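PDB 6PWS: Fc fragment of IgE receptor II from Bos taurus, which probably serves as a low-affinity IgE receptor and binds mannose-type sugars through calcium in its C-type carbohydrate-recognition domain. Local coordinates for residues 46-51 against 85-90; 63-68 against 106-111; 89-94 against 112-117. All coordinates share one frame; numbering follows the deposited sequence.

All three contacts lie in one C-type lectin domain. Their segments run along the chain as 46-51, 63-68, 85-90, 89-94, 106-111 and 112-117, so contact 1 alternates with contact 2 and contact 2 with contact 3. Contacts 1 and 3 share S89 and N90, with centres about 12 Å apart, whereas the centres of contacts 2 and 3 are about 9 Å apart. Strand 105-108 of contact 2 lies between strands 65-67 and 114-117 in one sheet, the last belonging to contact 3. A single sheet thus connects the buried core to the calcium and sugar site, while contact 1 joins the loop after strand 79-80 to the start of helix 50-59.

Contact 1 (46-51 against 85-90); sequences SIHSPE and PLDYSN
In Y88, CG is anti to the backbone N (chi1 169°) and the ring beyond it meets S49 and P50; in D87, CG lies between the backbone N and the carbonyl carbon (chi1 52°), on the side of H48. Within the C-type lectin fold this joins the loop after strand 79-80 to the start of helix 50-59, where S49 is the N-cap and its OG bonds E52 N.

The polar half is a His-carboxylate hydrogen bond. H48 ND1 donates to D87 OD1 over 2.7 Å, almost straight at 169°, with the oxygen in the ring plane and met on its syn side. The imidazole and carboxylate planes are perpendicular. Since H48 NE2 bonds D82 OD1, the ring is held at both nitrogens by carboxylates, which would be consistent with a protonated imidazole.

The apolar half centres on the Y88 ring, with S49 C over the centre of one face. I47 CG2 approaches Y88 CD2 obliquely at 3.9 Å, and P50 CD lies 3.8 Å from Y88 CD1. A water lies between the backbones, 2.9 Å from I47 O, and accepts a bond from Y88 N at 3.1 Å.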
loop_
_atom_site.group_PDB
_atom_site.type_symbol
_atom_site.label_atom_id
_atom_site.label_comp_id
_atom_site.label_asym_id
_atom_site.label_seq_id
_atom_site.Cartn_x
_atom_site.Cartn_y
_atom_site.Cartn_z
ATOM N N SER A 46 -5.216 0.852 0.819
ATOM C CA SER A 46 -5.601 0.369 2.137
ATOM C C SER A 46 -6.245 -1.010 2.001
ATOM O O SER A 46 -7.031 -1.238 1.080
ATOM C CB SER A 46 -6.598 1.331 2.791
ATOM O OG SER A 46 -6.091 2.654 2.899
ATOM N N ILE A 47 -5.930 -1.923 2.926
ATOM C CA ILE A 47 -6.211 -3.351 2.744
ATOM C C ILE A 47 -7.019 -3.864 3.933
ATOM O O ILE A 47 -6.577 -3.744 5.085
ATOM C CB ILE A 47 -4.911 -4.166 2.581
ATOM C CG1 ILE A 47 -4.013 -3.567 1.494
ATOM C CG2 ILE A 47 -5.235 -5.627 2.282
ATOM C CD1 ILE A 47 -2.620 -4.180 1.443
ATOM N N HIS A 48 -8.182 -4.475 3.662
ATOM C CA HIS A 48 -9.140 -4.774 4.719
ATOM C C HIS A 48 -9.743 -6.170 4.679
ATOM O O HIS A 48 -10.697 -6.436 5.427
ATOM C CB HIS A 48 -10.243 -3.709 4.755
ATOM C CG HIS A 48 -9.724 -2.375 5.174
ATOM N ND1 HIS A 48 -9.314 -2.124 6.466
ATOM C CD2 HIS A 48 -9.469 -1.245 4.475
ATOM C CE1 HIS A 48 -8.862 -0.888 6.552
ATOM N NE2 HIS A 48 -8.947 -0.330 5.360
ATOM N N SER A 49 -9.197 -7.087 3.885
ATOM C CA SER A 49 -9.715 -8.450 3.874
ATOM C C SER A 49 -8.688 -9.366 3.230
ATOM O O SER A 49 -7.836 -8.913 2.454
ATOM C CB SER A 49 -11.034 -8.541 3.090
ATOM O OG SER A 49 -10.823 -8.322 1.708
ATOM N N PRO A 50 -8.803 -10.676 3.473
ATOM C CA PRO A 50 -7.923 -11.621 2.777
ATOM C C PRO A 50 -8.170 -11.649 1.276
ATOM O O PRO A 50 -7.232 -11.896 0.509
ATOM C CB PRO A 50 -8.232 -12.967 3.460
ATOM C CG PRO A 50 -9.589 -12.798 4.053
ATOM C CD PRO A 50 -9.664 -11.348 4.472
ATOM N N GLU A 51 -9.405 -11.419 0.830
ATOM C CA GLU A 51 -9.690 -11.433 -0.604
ATOM C C GLU A 51 -9.015 -10.254 -1.298
ATOM O O GLU A 51 -8.448 -10.397 -2.393
ATOM C CB GLU A 51 -11.202 -11.406 -0.828
ATOM C CG GLU A 51 -11.946 -12.639 -0.307
ATOM C CD GLU A 51 -12.216 -12.650 1.204
ATOM O OE1 GLU A 51 -12.064 -11.604 1.879
ATOM O OE2 GLU A 51 -12.591 -13.732 1.714
ATOM N N PRO A 85 -10.403 0.851 10.154
ATOM C CA PRO A 85 -9.740 0.135 11.251
ATOM C C PRO A 85 -8.633 -0.811 10.806
ATOM O O PRO A 85 -8.520 -1.217 9.644
ATOM C CB PRO A 85 -10.886 -0.649 11.903
ATOM C CG PRO A 85 -12.102 0.159 11.580
ATOM C CD PRO A 85 -11.869 0.646 10.188
ATOM N N LEU A 86 -7.828 -1.197 11.805
ATOM C CA LEU A 86 -6.753 -2.179 11.652
ATOM C C LEU A 86 -7.364 -3.577 11.793
ATOM O O LEU A 86 -7.183 -4.286 12.785
ATOM C CB LEU A 86 -5.663 -1.929 12.687
ATOM C CG LEU A 86 -5.069 -0.520 12.731
ATOM C CD1 LEU A 86 -3.908 -0.483 13.721
ATOM C CD2 LEU A 86 -4.632 -0.029 11.342
ATOM N N ASP A 87 -8.135 -3.962 10.767
ATOM C CA ASP A 87 -9.014 -5.123 10.855
ATOM C C ASP A 87 -8.518 -6.338 10.079
ATOM O O ASP A 87 -9.110 -7.420 10.204
ATOM C CB ASP A 87 -10.450 -4.734 10.451
ATOM C CG ASP A 87 -10.550 -4.016 9.107
ATOM O OD1 ASP A 87 -9.595 -4.062 8.305
ATOM O OD2 ASP A 87 -11.611 -3.399 8.860
ATOM N N TYR A 88 -7.433 -6.206 9.324
ATOM C CA TYR A 88 -6.851 -7.303 8.562
ATOM C C TYR A 88 -5.353 -7.050 8.480
ATOM O O TYR A 88 -4.945 -5.929 8.141
ATOM C CB TYR A 88 -7.437 -7.376 7.130
ATOM C CG TYR A 88 -6.623 -8.333 6.291
ATOM C CD1 TYR A 88 -6.794 -9.714 6.403
ATOM C CD2 TYR A 88 -5.597 -7.868 5.489
ATOM C CE1 TYR A 88 -5.969 -10.595 5.720
ATOM C CE2 TYR A 88 -4.766 -8.730 4.808
ATOM C CZ TYR A 88 -4.953 -10.095 4.927
ATOM O OH TYR A 88 -4.088 -10.914 4.258
ATOM N N SER A 89 -4.523 -8.068 8.731
ATOM C CA SER A 89 -3.087 -7.909 8.539
ATOM C C SER A 89 -2.491 -9.046 7.718
ATOM O O SER A 89 -3.003 -10.169 7.687
ATOM C CB SER A 89 -2.329 -7.778 9.864
ATOM O OG SER A 89 -2.506 -8.925 10.679
ATOM N N ASN A 90 -1.350 -8.743 7.096
ATOM C CA ASN A 90 -0.577 -9.714 6.334
ATOM C C ASN A 90 0.911 -9.539 6.596
ATOM O O ASN A 90 1.728 -9.609 5.671
ATOM C CB ASN A 90 -0.890 -9.620 4.841
ATOM C CG ASN A 90 -0.404 -10.819 4.069
ATOM O OD1 ASN A 90 -0.521 -11.954 4.541
ATOM N ND2 ASN A 90 0.124 -10.591 2.865
HETATM O O HOH W 1 -6.420 -3.665 7.971
HETATM O O HOH W 2 -12.867 -5.602 6.947
#

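Contact 2 (63-68 against 106-111)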
loop_
_atom_site.group_PDB
_atom_site.type_symbol
_atom_site.label_atom_id
_atom_site.label_comp_id
_atom_site.label_asym_id
_atom_site.label_seq_id
_atom_site.Cartn_x
_atom_site.Cartn_y
_atom_site.Cartn_z
ATOM N N ARG A 63 9.936 -6.830 -6.682
ATOM C CA ARG A 63 10.974 -6.074 -5.993
ATOM C C ARG A 63 10.440 -5.274 -4.801
ATOM O O ARG A 63 11.227 -4.609 -4.117
ATOM C CB ARG A 63 11.728 -5.168 -6.969
ATOM C CG ARG A 63 12.614 -5.937 -7.923
ATOM C CD ARG A 63 13.517 -5.028 -8.763
ATOM N NE ARG A 63 12.757 -4.235 -9.722
ATOM C CZ ARG A 63 13.254 -3.218 -10.423
ATOM N NH1 ARG A 63 14.527 -2.860 -10.284
ATOM N NH2 ARG A 63 12.474 -2.568 -11.274
ATOM N N GLY A 64 9.142 -5.337 -4.524
ATOM C CA GLY A 64 8.550 -4.654 -3.383
ATOM C C GLY A 64 7.801 -3.399 -3.795
ATOM O O GLY A 64 8.093 -2.779 -4.821
ATOM N N SER A 65 6.817 -3.006 -2.975
ATOM C CA SER A 65 5.975 -1.873 -3.334
ATOM C C SER A 65 5.359 -1.209 -2.103
ATOM O O SER A 65 4.981 -1.878 -1.142
ATOM C CB SER A 65 4.868 -2.289 -4.312
ATOM O OG SER A 65 4.066 -3.356 -3.825
ATOM N N TRP A 66 5.217 0.110 -2.158
ATOM C CA TRP A 66 4.611 0.830 -1.046
ATOM C C TRP A 66 3.096 0.622 -0.983
ATOM O O TRP A 66 2.411 0.573 -2.014
ATOM C CB TRP A 66 4.864 2.325 -1.183
ATOM C CG TRP A 66 6.278 2.763 -0.989
ATOM C CD1 TRP A 66 7.048 3.423 -1.894
ATOM C CD2 TRP A 66 7.086 2.605 0.185
ATOM N NE1 TRP A 66 8.288 3.695 -1.362
ATOM C CE2 TRP A 66 8.333 3.206 -0.081
ATOM C CE3 TRP A 66 6.881 1.997 1.431
ATOM C CZ2 TRP A 66 9.364 3.236 0.859
ATOM C CZ3 TRP A 66 7.912 2.016 2.362
ATOM C CH2 TRP A 66 9.135 2.638 2.071
ATOM N N ILE A 67 2.583 0.567 0.253
ATOM C CA ILE A 67 1.154 0.603 0.529
ATOM C C ILE A 67 0.845 1.775 1.476
ATOM O O ILE A 67 1.734 2.447 2.000
ATOM C CB ILE A 67 0.616 -0.746 1.067
ATOM C CG1 ILE A 67 1.160 -1.077 2.461
ATOM C CG2 ILE A 67 0.913 -1.862 0.065
ATOM C CD1 ILE A 67 0.474 -2.291 3.102
ATOM N N GLY A 68 -0.450 2.011 1.692
ATOM C CA GLY A 68 -0.924 3.171 2.420
ATOM C C GLY A 68 -1.051 2.969 3.919
ATOM O O GLY A 68 -2.111 3.219 4.504
ATOM N N VAL A 106 5.050 1.308 5.427
ATOM C CA VAL A 106 4.872 -0.113 5.141
ATOM C C VAL A 106 4.885 -0.391 3.645
ATOM O O VAL A 106 4.303 0.344 2.835
ATOM C CB VAL A 106 3.597 -0.660 5.812
ATOM C CG1 VAL A 106 3.441 -2.159 5.570
ATOM C CG2 VAL A 106 3.626 -0.374 7.308
ATOM N N MET A 107 5.556 -1.490 3.298
ATOM C CA MET A 107 5.643 -2.017 1.950
ATOM C C MET A 107 5.151 -3.459 1.926
ATOM O O MET A 107 5.146 -4.154 2.950
ATOM C CB MET A 107 7.099 -2.000 1.444
ATOM C CG MET A 107 8.007 -2.969 2.211
ATOM S SD MET A 107 9.751 -2.906 1.763
ATOM C CE MET A 107 9.691 -3.595 0.109
ATOM N N MET A 108 4.748 -3.902 0.732
ATOM C CA MET A 108 4.645 -5.322 0.430
ATOM C C MET A 108 5.992 -5.804 -0.098
ATOM O O MET A 108 6.592 -5.176 -0.981
ATOM C CB MET A 108 3.594 -5.615 -0.638
ATOM C CG MET A 108 2.167 -5.571 -0.154
ATOM S SD MET A 108 0.970 -6.127 -1.406
ATOM C CE MET A 108 1.002 -4.749 -2.561
ATOM N N LEU A 109 6.461 -6.928 0.436
ATOM C CA LEU A 109 7.544 -7.682 -0.175
ATOM C C LEU A 109 7.064 -8.259 -1.510
ATOM O O LEU A 109 5.895 -8.147 -1.879
ATOM C CB LEU A 109 8.004 -8.781 0.777
ATOM C CG LEU A 109 8.472 -8.312 2.155
ATOM C CD1 LEU A 109 8.755 -9.519 3.035
ATOM C CD2 LEU A 109 9.709 -7.421 2.047
ATOM N N GLY A 110 7.966 -8.911 -2.245
ATOM C CA GLY A 110 7.570 -9.538 -3.498
ATOM C C GLY A 110 6.502 -10.605 -3.346
ATOM O O GLY A 110 5.777 -10.891 -4.304
ATOM N N SER A 111 6.395 -11.202 -2.155
ATOM C CA SER A 111 5.410 -12.216 -1.809
ATOM C C SER A 111 4.067 -11.636 -1.391
ATOM O O SER A 111 3.145 -12.408 -1.089
ATOM C CB SER A 111 5.933 -12.988 -0.597
ATOM O OG SER A 111 6.035 -12.060 0.482
HETATM O O HOH W 3 5.279 -5.808 -3.866
#
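The WIGL sequence motif of C-type lectins, W66 to L69, begins in strand 65-67, which pairs antiparallel with V106 to M108 of strand 105-108. The axes of the two short segments approach to 4.5 Å with their directions 130° apart, evidence of a strongly twisted pair.

S65 and M108 form the hydrogen-bonded pair: S65 N donates to M108 O at 3.0 Å, and M108 N returns a bond to S65 O at 2.8 Å. W66 and M107 are the non-hydrogen-bonded pair that follows, after which I67 N reaches V106 O at 3.1 Å in a bond that is nearly straight (172°), though it arrives tilted from the carbonyl plane. Before the pairing begins, G64 brings its CA to 3.1 Å from M108 O in a CA-H...O contact.

S65 and M108 project to the same face of the sheet. There the M108 chain, bent at chi3 (-72°), lays CE against both S65 OG and I67 CG2, the latter at 3.9 Å. The I67 and V106 side chains meet obliquely through CD1 and CG1. The rim atom CE3 of W66 lies 3.4 Å from V106 O, near the plane of the indole, whose NE1 is bonded elsewhere, to K28 O. S65 OG is not left to the methionine alone: a water is hydrogen-bonded to S65 OG at 2.7 Å and lies near L109 O as well.

Main-chain bonds fix the register, while the methyl and methylene carbons of I67, V106 and M108 pack beside them and a water meets the hydroxyl of S65. I67 O, facing V106 O without a bond between them, instead receives W30 NE1, so the WIGL strand keeps this buried carbonyl satisfied by a partner beyond the pair.

Contact 3 (89-94 against 112-117); sequences SNWQPG and GKWNDA. With CA (calcium ion), chain B; MMA (methyl alpha-D-mannopyranoside), chain D.
Backbone bonds around W114 set the frame of its contact with N90, W91 and Q92. W114 N donates to N90 O at 2.8 Å, and Q92 N donates to W114 O at 2.9 Å, in the carbonyl plane and on a lone pair. These two bonds bracket a single bridge between W91 and W114.

Side-chain polar contacts extend the frame. N90 CG is anti to its backbone N (chi1 -165°), and the amide beyond it is used at both ends: OD1 accepts from K113 NZ at 2.9 Å, and ND2 makes a weak bond to G112 O at 3.0 Å. A water adds a further link, accepting from K113 NZ and donating to W91 O. The Q92 and K113 side chains cross at about a right angle, OE1 of Q92 lying against CB of K113.

Aromatic contacts centre on the two indoles. W114 turns an edge toward the face of W91, a T-shaped pair with six-membered centroids 5.4 Å apart and planes at 78°; W114 CE3 sits over the centre of the W91 ring. N90 CB makes a CH-pi contact, 3.8 Å from the centroid of the W114 five-membered ring. W114 NE1 bonds Q53 OE1 of helix 50-59, and W114 CZ3 and CH2 meet S89 CA.

Metal binding follows directly along the strand. D116 grips the calcium twice, through OD1 at 2.4 Å and through its own O, and N115 is also a ligand. The sugar supplies O3 and O4, and E95, N97 and E103 complete the site. W114, N115 and D116 form the WND motif, which together with the EPN sequence E95 to N97 marks the mannose-type sugar site of C-type lectins.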
loop_
_atom_site.group_PDB
_atom_site.type_symbol
_atom_site.label_atom_id
_atom_site.label_comp_id
_atom_site.label_asym_id
_atom_site.label_seq_id
_atom_site.Cartn_x
_atom_site.Cartn_y
_atom_site.Cartn_z
ATOM N N SER A 89 -4.523 -8.068 8.731
ATOM C CA SER A 89 -3.087 -7.909 8.539
ATOM C C SER A 89 -2.491 -9.046 7.718
ATOM O O SER A 89 -3.003 -10.169 7.687
ATOM C CB SER A 89 -2.329 -7.778 9.864
ATOM O OG SER A 89 -2.506 -8.925 10.679
ATOM N N ASN A 90 -1.350 -8.743 7.096
ATOM C CA ASN A 90 -0.577 -9.714 6.334
ATOM C C ASN A 90 0.911 -9.539 6.596
ATOM O O ASN A 90 1.728 -9.609 5.671
ATOM C CB ASN A 90 -0.890 -9.620 4.841
ATOM C CG ASN A 90 -0.404 -10.819 4.069
ATOM O OD1 ASN A 90 -0.521 -11.954 4.541
ATOM N ND2 ASN A 90 0.124 -10.591 2.865
ATOM N N TRP A 91 1.299 -9.322 7.859
ATOM C CA TRP A 91 2.697 -9.094 8.186
ATOM C C TRP A 91 3.563 -10.308 7.874
ATOM O O TRP A 91 3.244 -11.437 8.264
ATOM C CB TRP A 91 2.835 -8.778 9.680
ATOM C CG TRP A 91 2.188 -7.501 10.114
ATOM C CD1 TRP A 91 1.107 -7.366 10.943
ATOM C CD2 TRP A 91 2.594 -6.168 9.756
ATOM N NE1 TRP A 91 0.808 -6.038 11.120
ATOM C CE2 TRP A 91 1.706 -5.282 10.405
ATOM C CE3 TRP A 91 3.644 -5.639 8.987
ATOM C CZ2 TRP A 91 1.846 -3.896 10.320
ATOM C CZ3 TRP A 91 3.777 -4.260 8.900
ATOM C CH2 TRP A 91 2.877 -3.407 9.558
ATOM N N GLN A 92 4.705 -10.067 7.245
ATOM C CA GLN A 92 5.767 -11.061 7.242
ATOM C C GLN A 92 6.087 -11.436 8.689
ATOM O O GLN A 92 6.134 -10.550 9.550
ATOM C CB GLN A 92 7.007 -10.436 6.583
ATOM C CG GLN A 92 8.272 -11.298 6.577
ATOM C CD GLN A 92 8.192 -12.486 5.641
ATOM O OE1 GLN A 92 7.266 -12.621 4.859
ATOM N NE2 GLN A 92 9.157 -13.376 5.746
ATOM N N PRO A 93 6.314 -12.713 9.002
ATOM C CA PRO A 93 6.662 -13.068 10.382
ATOM C C PRO A 93 7.793 -12.211 10.936
ATOM O O PRO A 93 8.837 -12.031 10.305
ATOM C CB PRO A 93 7.046 -14.545 10.265
ATOM C CG PRO A 93 6.123 -15.043 9.174
ATOM C CD PRO A 93 6.103 -13.905 8.163
ATOM N N GLY A 94 7.572 -11.684 12.143
ATOM C CA GLY A 94 8.543 -10.839 12.811
ATOM C C GLY A 94 8.385 -9.359 12.533
ATOM O O GLY A 94 9.015 -8.541 13.223
ATOM N N GLY A 112 3.948 -10.310 -1.308
ATOM C CA GLY A 112 2.768 -9.671 -0.768
ATOM C C GLY A 112 2.756 -9.490 0.735
ATOM O O GLY A 112 1.915 -8.733 1.244
ATOM N N LYS A 113 3.653 -10.157 1.466
ATOM C CA LYS A 113 3.716 -10.006 2.916
ATOM C C LYS A 113 4.224 -8.610 3.266
ATOM O O LYS A 113 5.064 -8.039 2.569
ATOM C CB LYS A 113 4.625 -11.073 3.521
ATOM C CG LYS A 113 4.093 -12.502 3.422
ATOM C CD LYS A 113 2.926 -12.741 4.361
ATOM C CE LYS A 113 2.312 -14.121 4.193
ATOM N NZ LYS A 113 1.108 -14.253 5.034
ATOM N N TRP A 114 3.718 -8.056 4.367
ATOM C CA TRP A 114 4.020 -6.681 4.721
ATOM C C TRP A 114 5.288 -6.575 5.565
ATOM O O TRP A 114 5.557 -7.408 6.435
ATOM C CB TRP A 114 2.877 -6.034 5.500
ATOM C CG TRP A 114 1.521 -6.087 4.867
ATOM C CD1 TRP A 114 1.179 -6.464 3.595
ATOM C CD2 TRP A 114 0.301 -5.748 5.526
ATOM N NE1 TRP A 114 -0.183 -6.369 3.420
ATOM C CE2 TRP A 114 -0.743 -5.938 4.597
ATOM C CE3 TRP A 114 -0.009 -5.297 6.817
ATOM C CZ2 TRP A 114 -2.080 -5.731 4.928
ATOM C CZ3 TRP A 114 -1.338 -5.081 7.139
ATOM C CH2 TRP A 114 -2.359 -5.296 6.200
ATOM N N ASN A 115 6.037 -5.500 5.328
ATOM C CA ASN A 115 7.238 -5.178 6.080
ATOM C C ASN A 115 7.260 -3.673 6.329
ATOM O O ASN A 115 7.047 -2.895 5.396
ATOM C CB ASN A 115 8.485 -5.566 5.272
ATOM C CG ASN A 115 9.753 -5.103 5.933
ATOM O OD1 ASN A 115 9.917 -5.278 7.145
ATOM N ND2 ASN A 115 10.644 -4.494 5.168
ATOM N N ASP A 116 7.532 -3.255 7.566
ATOM C CA ASP A 116 7.873 -1.855 7.798
ATOM C C ASP A 116 9.286 -1.581 7.291
ATOM O O ASP A 116 10.207 -2.384 7.491
ATOM C CB ASP A 116 7.671 -1.427 9.270
ATOM C CG ASP A 116 8.515 -2.187 10.287
ATOM O OD1 ASP A 116 8.973 -3.314 9.992
ATOM O OD2 ASP A 116 8.650 -1.639 11.402
ATOM N N ALA A 117 9.444 -0.450 6.607
ATOM C CA ALA A 117 10.700 -0.094 5.967
ATOM C C ALA A 117 11.050 1.359 6.254
ATOM O O ALA A 117 10.221 2.166 6.685
ATOM C CB ALA A 117 10.603 -0.325 4.454
HETATM CA CA CA B . 10.979 -4.149 9.045
HETATM C C1 MMA D . 16.123 -5.448 6.727
HETATM C C2 MMA D . 14.933 -4.548 6.429
HETATM C C3 MMA D . 13.997 -4.618 7.577
HETATM C C4 MMA D . 13.507 -6.019 7.805
HETATM C C5 MMA D . 14.674 -6.987 7.990
HETATM C C6 MMA D . 14.172 -8.401 7.990
HETATM C C7 MMA D . 17.752 -5.704 8.431
HETATM O O1 MMA D . 16.695 -4.960 7.866
HETATM O O2 MMA D . 14.242 -4.953 5.235
HETATM O O3 MMA D . 12.837 -3.793 7.333
HETATM O O4 MMA D . 12.657 -5.990 8.950
HETATM O O5 MMA D . 15.666 -6.862 6.908
HETATM O O6 MMA D . 15.261 -9.272 8.133
HETATM O O HOH W 4 1.781 -13.705 7.725
#